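Local coordinates for protein tubulin binding cofactor C (PDB 5AJ8) that probably acts as a chaperone in tubulin folding and assembly, its C-terminal domain being the part described here, at residues 27-32 and 46-51; 39-44 and 58-63. The protein carries 1 engineered substitution. One frame throughout, in Å; residues are numbered along the deposited sequence.

Interaction 1: residues 27-32 and 46-51; sequences KGVFIN and GSAFLS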
ATOM      1  N   LYS A  27      10.283   5.380   7.861  1.00 18.95           N
ATOM      2  CA  LYS A  27      10.378   6.515   6.935  1.00 20.79           C
ATOM      3  C   LYS A  27      10.546   6.102   5.466  1.00 19.97           C
ATOM      4  O   LYS A  27      10.749   6.963   4.602  1.00 18.93           O
ATOM      5  CB  LYS A  27      11.563   7.417   7.308  1.00 24.14           C
ATOM      6  CG  LYS A  27      11.610   7.856   8.768  1.00 28.92           C
ATOM      7  CD  LYS A  27      10.710   9.037   9.019  1.00 35.09           C
ATOM      8  CE  LYS A  27      11.098   9.797  10.278  1.00 42.89           C
ATOM      9  NZ  LYS A  27      10.138  10.909  10.546  1.00 49.20           N
ATOM     10  N   GLY A  28      10.505   4.805   5.172  1.00 19.65           N
ATOM     11  CA  GLY A  28      10.716   4.325   3.803  1.00 18.66           C
ATOM     12  C   GLY A  28      10.738   2.809   3.748  1.00 18.07           C
ATOM     13  O   GLY A  28      11.280   2.165   4.639  1.00 17.95           O
ATOM     14  N   VAL A  29      10.098   2.242   2.731  1.00 16.37           N
ATOM     15  CA  VAL A  29      10.138   0.811   2.502  1.00 16.41           C
ATOM     16  C   VAL A  29      10.374   0.447   1.035  1.00 16.32           C
ATOM     17  O   VAL A  29      10.001   1.184   0.092  1.00 14.68           O
ATOM     18  CB  VAL A  29       8.890   0.048   3.055  1.00 16.07           C
ATOM     19  CG1 VAL A  29       8.711   0.313   4.535  1.00 16.91           C
ATOM     20  CG2 VAL A  29       7.626   0.425   2.317  1.00 16.11           C
ATOM     21  N   PHE A  30      11.013  -0.707   0.868  0.70 17.03           N
ATOM     22  CA  PHE A  30      11.249  -1.340  -0.416  0.70 18.01           C
ATOM     23  C   PHE A  30      10.786  -2.771  -0.267  0.70 17.19           C
ATOM     24  O   PHE A  30      11.269  -3.472   0.611  0.70 16.64           O
ATOM     25  CB  PHE A  30      12.754  -1.400  -0.733  0.70 20.29           C
ATOM     26  CG  PHE A  30      13.385  -0.062  -0.949  0.70 21.30           C
ATOM     27  CD1 PHE A  30      13.921   0.633   0.128  0.70 22.44           C
ATOM     28  CD2 PHE A  30      13.442   0.512  -2.223  0.70 21.49           C
ATOM     29  CE1 PHE A  30      14.512   1.872  -0.055  0.70 22.98           C
ATOM     30  CE2 PHE A  30      14.030   1.754  -2.411  0.70 21.59           C
ATOM     31  CZ  PHE A  30      14.564   2.433  -1.328  0.70 22.54           C
ATOM     32  N   ILE A  31       9.886  -3.205  -1.139  1.00 16.57           N
ATOM     33  CA  ILE A  31       9.365  -4.562  -1.111  1.00 17.00           C
ATOM     34  C   ILE A  31       9.645  -5.200  -2.477  1.00 18.36           C
ATOM     35  O   ILE A  31       9.180  -4.704  -3.519  1.00 18.71           O
ATOM     36  CB  ILE A  31       7.863  -4.592  -0.840  1.00 16.51           C
ATOM     37  CG1 ILE A  31       7.552  -3.950   0.506  1.00 17.46           C
ATOM     38  CG2 ILE A  31       7.356  -6.030  -0.832  1.00 17.90           C
ATOM     39  CD1 ILE A  31       6.111  -3.564   0.676  1.00 16.64           C
ATOM     40  N   ASN A  32      10.432  -6.265  -2.463  1.00 19.09           N
ATOM     41  CA  ASN A  32      10.921  -6.891  -3.676  1.00 22.71           C
ATOM     42  C   ASN A  32      10.550  -8.364  -3.713  1.00 22.19           C
ATOM     43  O   ASN A  32      10.805  -9.097  -2.767  1.00 21.42           O
ATOM     44  CB  ASN A  32      12.437  -6.743  -3.737  1.00 27.87           C
ATOM     45  CG  ASN A  32      13.034  -7.301  -5.009  1.00 34.64           C
ATOM     46  OD1 ASN A  32      14.084  -7.950  -4.965  1.00 49.25           O
ATOM     47  ND2 ASN A  32      12.373  -7.079  -6.149  1.00 35.41           N
ATOM     48  N   GLY A  46       7.095   8.371   4.396  1.00 13.85           N
ATOM     49  CA  GLY A  46       8.093   8.447   3.310  1.00 14.46           C
ATOM     50  C   GLY A  46       7.611   7.607   2.134  1.00 14.68           C
ATOM     51  O   GLY A  46       6.416   7.375   1.986  1.00 13.63           O
ATOM     52  N   SER A  47       8.523   7.172   1.278  1.00 16.35           N
ATOM     53  CA  SER A  47       8.121   6.462   0.095  1.00 17.48           C
ATOM     54  C   SER A  47       8.065   4.942   0.298  1.00 15.65           C
ATOM     55  O   SER A  47       8.748   4.383   1.145  1.00 16.84           O
ATOM     56  CB  SER A  47       8.987   6.840  -1.110  1.00 21.11           C
ATOM     57  OG  SER A  47      10.348   6.686  -0.829  1.00 29.39           O
ATOM     58  N   ALA A  48       7.204   4.312  -0.493  1.00 13.34           N
ATOM     59  CA  ALA A  48       7.075   2.866  -0.587  1.00 12.49           C
ATOM     60  C   ALA A  48       7.313   2.489  -2.050  1.00 12.77           C
ATOM     61  O   ALA A  48       6.709   3.063  -2.949  1.00 12.01           O
ATOM     62  CB  ALA A  48       5.694   2.433  -0.145  1.00 11.11           C
ATOM     63  N   PHE A  49       8.227   1.560  -2.271  1.00 13.99           N
ATOM     64  CA  PHE A  49       8.580   1.076  -3.600  1.00 15.49           C
ATOM     65  C   PHE A  49       8.384  -0.434  -3.642  1.00 14.95           C
ATOM     66  O   PHE A  49       8.979  -1.146  -2.847  1.00 16.19           O
ATOM     67  CB  PHE A  49      10.014   1.447  -3.910  1.00 18.46           C
ATOM     68  CG  PHE A  49      10.436   1.119  -5.313  1.00 24.85           C
ATOM     69  CD1 PHE A  49      10.217   2.005  -6.350  1.00 31.01           C
ATOM     70  CD2 PHE A  49      11.083  -0.066  -5.588  1.00 31.91           C
ATOM     71  CE1 PHE A  49      10.627   1.704  -7.643  1.00 37.18           C
ATOM     72  CE2 PHE A  49      11.496  -0.371  -6.870  1.00 38.04           C
ATOM     73  CZ  PHE A  49      11.262   0.507  -7.900  1.00 33.43           C
ATOM     74  N   LEU A  50       7.493  -0.909  -4.514  1.00 14.07           N
ATOM     75  CA  LEU A  50       7.306  -2.343  -4.740  1.00 13.93           C
ATOM     76  C   LEU A  50       7.855  -2.719  -6.132  1.00 14.55           C
ATOM     77  O   LEU A  50       7.585  -2.026  -7.113  1.00 12.98           O
ATOM     78  CB  LEU A  50       5.838  -2.730  -4.643  1.00 13.14           C
ATOM     79  CG  LEU A  50       5.145  -2.606  -3.275  1.00 13.78           C
ATOM     80  CD1 LEU A  50       4.692  -1.179  -2.987  1.00 13.27           C
ATOM     81  CD2 LEU A  50       3.952  -3.543  -3.211  1.00 13.91           C
ATOM     82  N   SER A  51       8.613  -3.812  -6.198  1.00 14.74           N
ATOM     83  CA  SER A  51       9.107  -4.304  -7.467  1.00 16.90           C
ATOM     84  C   SER A  51       8.981  -5.820  -7.597  1.00 15.46           C
ATOM     85  O   SER A  51       9.167  -6.565  -6.642  1.00 15.45           O
ATOM     86  CB  SER A  51      10.571  -3.894  -7.667  1.00 19.54           C
ATOM     87  OG  SER A  51      11.331  -4.338  -6.564  1.00 21.85           O
TER
HETATM   88  O   HOH W   1      11.239   7.396   2.072  1.00 12.04           O
HETATM   89  O   HOH W   2      11.368   3.582  -0.607  1.00 17.81           O

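Interaction 2: residues 39-44 and 58-63; sequences IYCLPI and VYVACH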
ATOM      1  N   ILE A  39      -0.232  -8.138   2.126  1.00 13.37           N
ATOM      2  CA  ILE A  39       0.812  -7.315   2.731  1.00 12.93           C
ATOM      3  C   ILE A  39       0.145  -6.151   3.459  1.00 11.88           C
ATOM      4  O   ILE A  39      -0.494  -5.324   2.841  1.00 11.06           O
ATOM      5  CB  ILE A  39       1.793  -6.803   1.654  1.00 13.36           C
ATOM      6  CG1 ILE A  39       2.412  -7.976   0.896  1.00 14.24           C
ATOM      7  CG2 ILE A  39       2.887  -5.947   2.278  1.00 13.92           C
ATOM      8  CD1 ILE A  39       3.333  -7.539  -0.231  1.00 14.52           C
ATOM      9  N   TYR A  40       0.289  -6.112   4.777  1.00 11.80           N
ATOM     10  CA  TYR A  40      -0.346  -5.104   5.623  1.00 11.01           C
ATOM     11  C   TYR A  40       0.717  -4.151   6.153  1.00 11.03           C
ATOM     12  O   TYR A  40       1.571  -4.576   6.942  1.00 11.40           O
ATOM     13  CB  TYR A  40      -1.043  -5.804   6.781  1.00 11.05           C
ATOM     14  CG  TYR A  40      -2.152  -6.713   6.345  1.00 10.76           C
ATOM     15  CD1 TYR A  40      -3.375  -6.196   5.971  1.00 10.14           C
ATOM     16  CD2 TYR A  40      -1.981  -8.093   6.314  1.00 10.87           C
ATOM     17  CE1 TYR A  40      -4.387  -7.020   5.570  1.00 10.04           C
ATOM     18  CE2 TYR A  40      -2.997  -8.924   5.932  1.00 10.78           C
ATOM     19  CZ  TYR A  40      -4.191  -8.385   5.549  1.00 10.33           C
ATOM     20  OH  TYR A  40      -5.211  -9.201   5.177  1.00 10.47           O
ATOM     21  N   CYS A  41       0.691  -2.894   5.696  1.00 10.87           N
ATOM     22  CA  CYS A  41       1.634  -1.875   6.139  1.00 11.43           C
ATOM     23  C   CYS A  41       0.994  -0.813   7.047  1.00 11.76           C
ATOM     24  O   CYS A  41       0.007  -0.166   6.682  1.00 11.17           O
ATOM     25  CB  CYS A  41       2.285  -1.141   4.968  1.00 11.96           C
ATOM     26  SG  CYS A  41       2.881  -2.180   3.608  1.00 13.39           S
ATOM     27  N   LEU A  42       1.587  -0.621   8.216  1.00 11.65           N
ATOM     28  CA  LEU A  42       1.298   0.555   9.010  1.00 12.15           C
ATOM     29  C   LEU A  42       1.771   1.783   8.188  1.00 11.85           C
ATOM     30  O   LEU A  42       2.597   1.654   7.287  1.00 11.97           O
ATOM     31  CB  LEU A  42       1.988   0.474  10.369  1.00 12.92           C
ATOM     32  CG  LEU A  42       1.615  -0.715  11.265  1.00 14.05           C
ATOM     33  CD1 LEU A  42       2.349  -0.662  12.592  1.00 14.95           C
ATOM     34  CD2 LEU A  42       0.105  -0.799  11.493  1.00 14.31           C
ATOM     35  N   PRO A  43       1.198   2.965   8.455  1.00 11.23           N
ATOM     36  CA  PRO A  43       1.565   4.138   7.648  1.00 11.07           C
ATOM     37  C   PRO A  43       3.072   4.388   7.595  1.00 10.91           C
ATOM     38  O   PRO A  43       3.710   4.342   8.614  1.00 11.67           O
ATOM     39  CB  PRO A  43       0.809   5.293   8.344  1.00 10.99           C
ATOM     40  CG  PRO A  43      -0.379   4.623   8.977  1.00 10.87           C
ATOM     41  CD  PRO A  43       0.119   3.275   9.413  1.00 11.30           C
ATOM     42  N   ILE A  44       3.607   4.634   6.395  1.00 10.90           N
ATOM     43  CA  ILE A  44       5.022   4.936   6.176  1.00 10.56           C
ATOM     44  C   ILE A  44       5.169   6.433   5.934  1.00 10.63           C
ATOM     45  O   ILE A  44       4.485   6.992   5.082  1.00  9.59           O
ATOM     46  CB  ILE A  44       5.517   4.191   4.933  1.00 10.65           C
ATOM     47  CG1 ILE A  44       5.170   2.699   4.999  1.00 10.48           C
ATOM     48  CG2 ILE A  44       7.000   4.402   4.725  1.00 11.18           C
ATOM     49  CD1 ILE A  44       5.770   2.002   6.195  1.00 11.28           C
ATOM     50  N   VAL A  58      -2.221  -5.590  -1.159  1.00 11.67           N
ATOM     51  CA  VAL A  58      -1.347  -4.695  -0.391  1.00 10.84           C
ATOM     52  C   VAL A  58      -2.128  -3.525   0.205  1.00 11.10           C
ATOM     53  O   VAL A  58      -2.918  -2.897  -0.498  1.00 10.25           O
ATOM     54  CB  VAL A  58      -0.249  -4.154  -1.295  1.00 11.16           C
ATOM     55  CG1 VAL A  58       0.776  -3.335  -0.529  1.00 11.12           C
ATOM     56  CG2 VAL A  58       0.438  -5.316  -2.003  1.00 11.89           C
ATOM     57  N   TYR A  59      -1.980  -3.300   1.520  1.00 10.41           N
ATOM     58  CA  TYR A  59      -2.646  -2.208   2.224  1.00  9.80           C
ATOM     59  C   TYR A  59      -1.547  -1.303   2.717  1.00  9.92           C
ATOM     60  O   TYR A  59      -0.762  -1.702   3.555  1.00 11.60           O
ATOM     61  CB  TYR A  59      -3.486  -2.733   3.388  1.00  9.88           C
ATOM     62  CG  TYR A  59      -4.559  -3.746   2.975  1.00  9.82           C
ATOM     63  CD1 TYR A  59      -4.239  -5.059   2.733  1.00  9.60           C
ATOM     64  CD2 TYR A  59      -5.884  -3.360   2.800  1.00  9.91           C
ATOM     65  CE1 TYR A  59      -5.199  -5.974   2.330  1.00 10.09           C
ATOM     66  CE2 TYR A  59      -6.860  -4.270   2.388  1.00 10.16           C
ATOM     67  CZ  TYR A  59      -6.507  -5.584   2.159  1.00 10.25           C
ATOM     68  OH  TYR A  59      -7.461  -6.527   1.796  1.00 10.92           O
ATOM     69  N   VAL A  60      -1.452  -0.099   2.178  1.00  9.56           N
ATOM     70  CA  VAL A  60      -0.334   0.802   2.508  1.00  9.72           C
ATOM     71  C   VAL A  60      -0.758   2.274   2.507  1.00  9.66           C
ATOM     72  O   VAL A  60      -1.508   2.729   1.611  1.00  9.35           O
ATOM     73  CB  VAL A  60       0.851   0.596   1.509  1.00  9.70           C
ATOM     74  CG1 VAL A  60       0.415   0.823   0.075  1.00  9.76           C
ATOM     75  CG2 VAL A  60       2.061   1.442   1.865  1.00  9.50           C
ATOM     76  N   ALA A  61      -0.288   2.993   3.518  1.00  9.13           N
ATOM     77  CA  ALA A  61      -0.314   4.436   3.524  1.00  9.43           C
ATOM     78  C   ALA A  61       1.124   4.944   3.412  1.00  9.30           C
ATOM     79  O   ALA A  61       2.015   4.405   4.080  1.00  9.54           O
ATOM     80  CB  ALA A  61      -0.970   4.957   4.797  1.00  9.82           C
ATOM     81  N   CYS A  62       1.333   6.007   2.628  1.00  9.43           N
ATOM     82  CA  CYS A  62       2.662   6.537   2.368  1.00  9.59           C
ATOM     83  C   CYS A  62       2.623   7.924   1.742  1.00  9.79           C
ATOM     84  O   CYS A  62       1.562   8.404   1.352  1.00 10.05           O
ATOM     85  CB  CYS A  62       3.448   5.571   1.482  1.00 10.21           C
ATOM     86  SG  CYS A  62       2.628   5.169  -0.080  1.00 12.01           S
ATOM     87  N   HIS A  63       3.770   8.592   1.703  1.00  9.67           N
ATOM     88  CA  HIS A  63       3.907   9.898   1.039  1.00 10.13           C
ATOM     89  C   HIS A  63       4.022   9.793  -0.484  1.00 10.12           C
ATOM     90  O   HIS A  63       3.403  10.591  -1.248  1.00 10.41           O
ATOM     91  CB  HIS A  63       5.150  10.603   1.556  1.00 10.25           C
ATOM     92  CG  HIS A  63       5.065  10.997   2.973  1.00 10.67           C
ATOM     93  ND1 HIS A  63       6.001  11.818   3.570  1.00 11.97           N
ATOM     94  CD2 HIS A  63       4.169  10.680   3.934  1.00 10.77           C
ATOM     95  CE1 HIS A  63       5.689  11.972   4.844  1.00 11.80           C
ATOM     96  NE2 HIS A  63       4.582  11.293   5.087  1.00 11.16           N
TER

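Interaction 1: residues 27-32 and 46-51
The carbonyl oxygen Val29 O is gripped twice where residues 28-32 run beside residues 47-51. The backbone N-H of Phe49 crosses to it with a donor-acceptor distance of 3.0 Å, tilted somewhat from the carbonyl plane, and water 2 donates a second hydrogen bond to Val29 O at 2.8 Å. Further on, Ile31 N binds Phe49 O at 2.8 Å and Ser51 N binds Ile31 O, both nearly straight on, as expected of a regular parallel ladder. At the other end the ladder opens: Lys27 O and Ser47 N stand 4.0 Å apart without a direct bond, and water 1 bridges them, donating to the first and accepting from the second. This is the pairing of successive coils in a right-handed parallel beta-helix, the fold of the cofactor C and CAP C-terminal domains, with Lys27 lying one 19-residue turn before Gly46. Val29, Ile31, Ala48 and Leu50 face the interior. There Val29 CG2 packs on Ala48 CB at 3.7 Å, while Ile31 and Leu50 lie side by side and Ile23 of strand 21-23, in the other sheet, touches both Val29 and Ile31. On the outer face Phe30 has two deposited conformers; in the one given, CD2 comes near Phe49 CB and the side chains cross obliquely, a detail that holds for that copy alone. The Phe49 side chain leads away from residues 27-32 and touches Arg66. Asn32 has CG anti to the backbone N, chi1 -177°, and its amide ND2 approaches Ser51 O at 3.3 Å from above the carbonyl plane. A weak bond links the same Asn32 ND2 to Ser51 OG at 3.0 Å, giving this amide two acceptors on one residue of the next coil.

Interaction 2: residues 39-44 and 58-63
Tyr40 and Tyr59 extend side by side from neighbouring strands, pointing the same way. Both place CG beside the backbone N and anti to the carbonyl carbon, a shared setting that starts the two side chains in the same direction. The ring planes are nearly parallel, 12° apart. The rings are nonetheless slid past one another, with centroids separated by 5.0 Å and little overlap, and they touch where Tyr40 CE1 comes within 3.5 Å of Tyr59 CD1. Each hydroxyl is tied to the C-terminal part of the chain: Tyr40 OH bonds to Ser164 OG and Arg162 NH1, Tyr59 OH to Arg162 O. Tyr59 also stacks on Tyr76 of the next strand, so a row of three tyrosines follows the coils of the parallel beta-helix. On the inner face Ile39 and Val58 lie alongside each other, Ile39 CD1 meeting Val58 CG2 at 4.1 Å. The backbone holds this register through Tyr59 N to Ile39 O, 2.8 Å, an oxygen that also lies in the plane of the Tyr59 ring at its edge, and through Cys41 N to Tyr59 O. Cys41 turns SG beside its backbone N, within 4.0 Å of Val60 CB; Val60 meets Cys41 with CG2 as well. Beyond this point the ladder breaks. Leu42 is an extra residue turned away from the strand 58-62 and packed against Trp119, and Pro43 has no N-H to give. Pairing resumes at Ile44, whose N reaches Ala61 O at 2.8 Å in an almost linear bond (173°), although the donor is tilted from the carbonyl plane. Beside this bond, Pro43 CB touches Ala61 CB at 4.0 Å.

Overall arrangement
From the N terminus the chain passes through 27-32, turns into 39-44, continues into 46-51 and turns again into 58-63. Interaction 1 closes one circuit when 46-51 returns to 27-32; interaction 2 closes another, staggered by part of a turn, when 58-63 returns to 39-44. The segments alternate, so the loops cross rather than nest, as successive coils of a solenoid do. Each contact ties neighbouring coils within its own parallel sheet, and the contacts between them link the two sheets at the corner: Gly46 O lies 2.9 Å from His63 N, a probable hydrogen bond, and Ile44 packs against Gly28 and Val29.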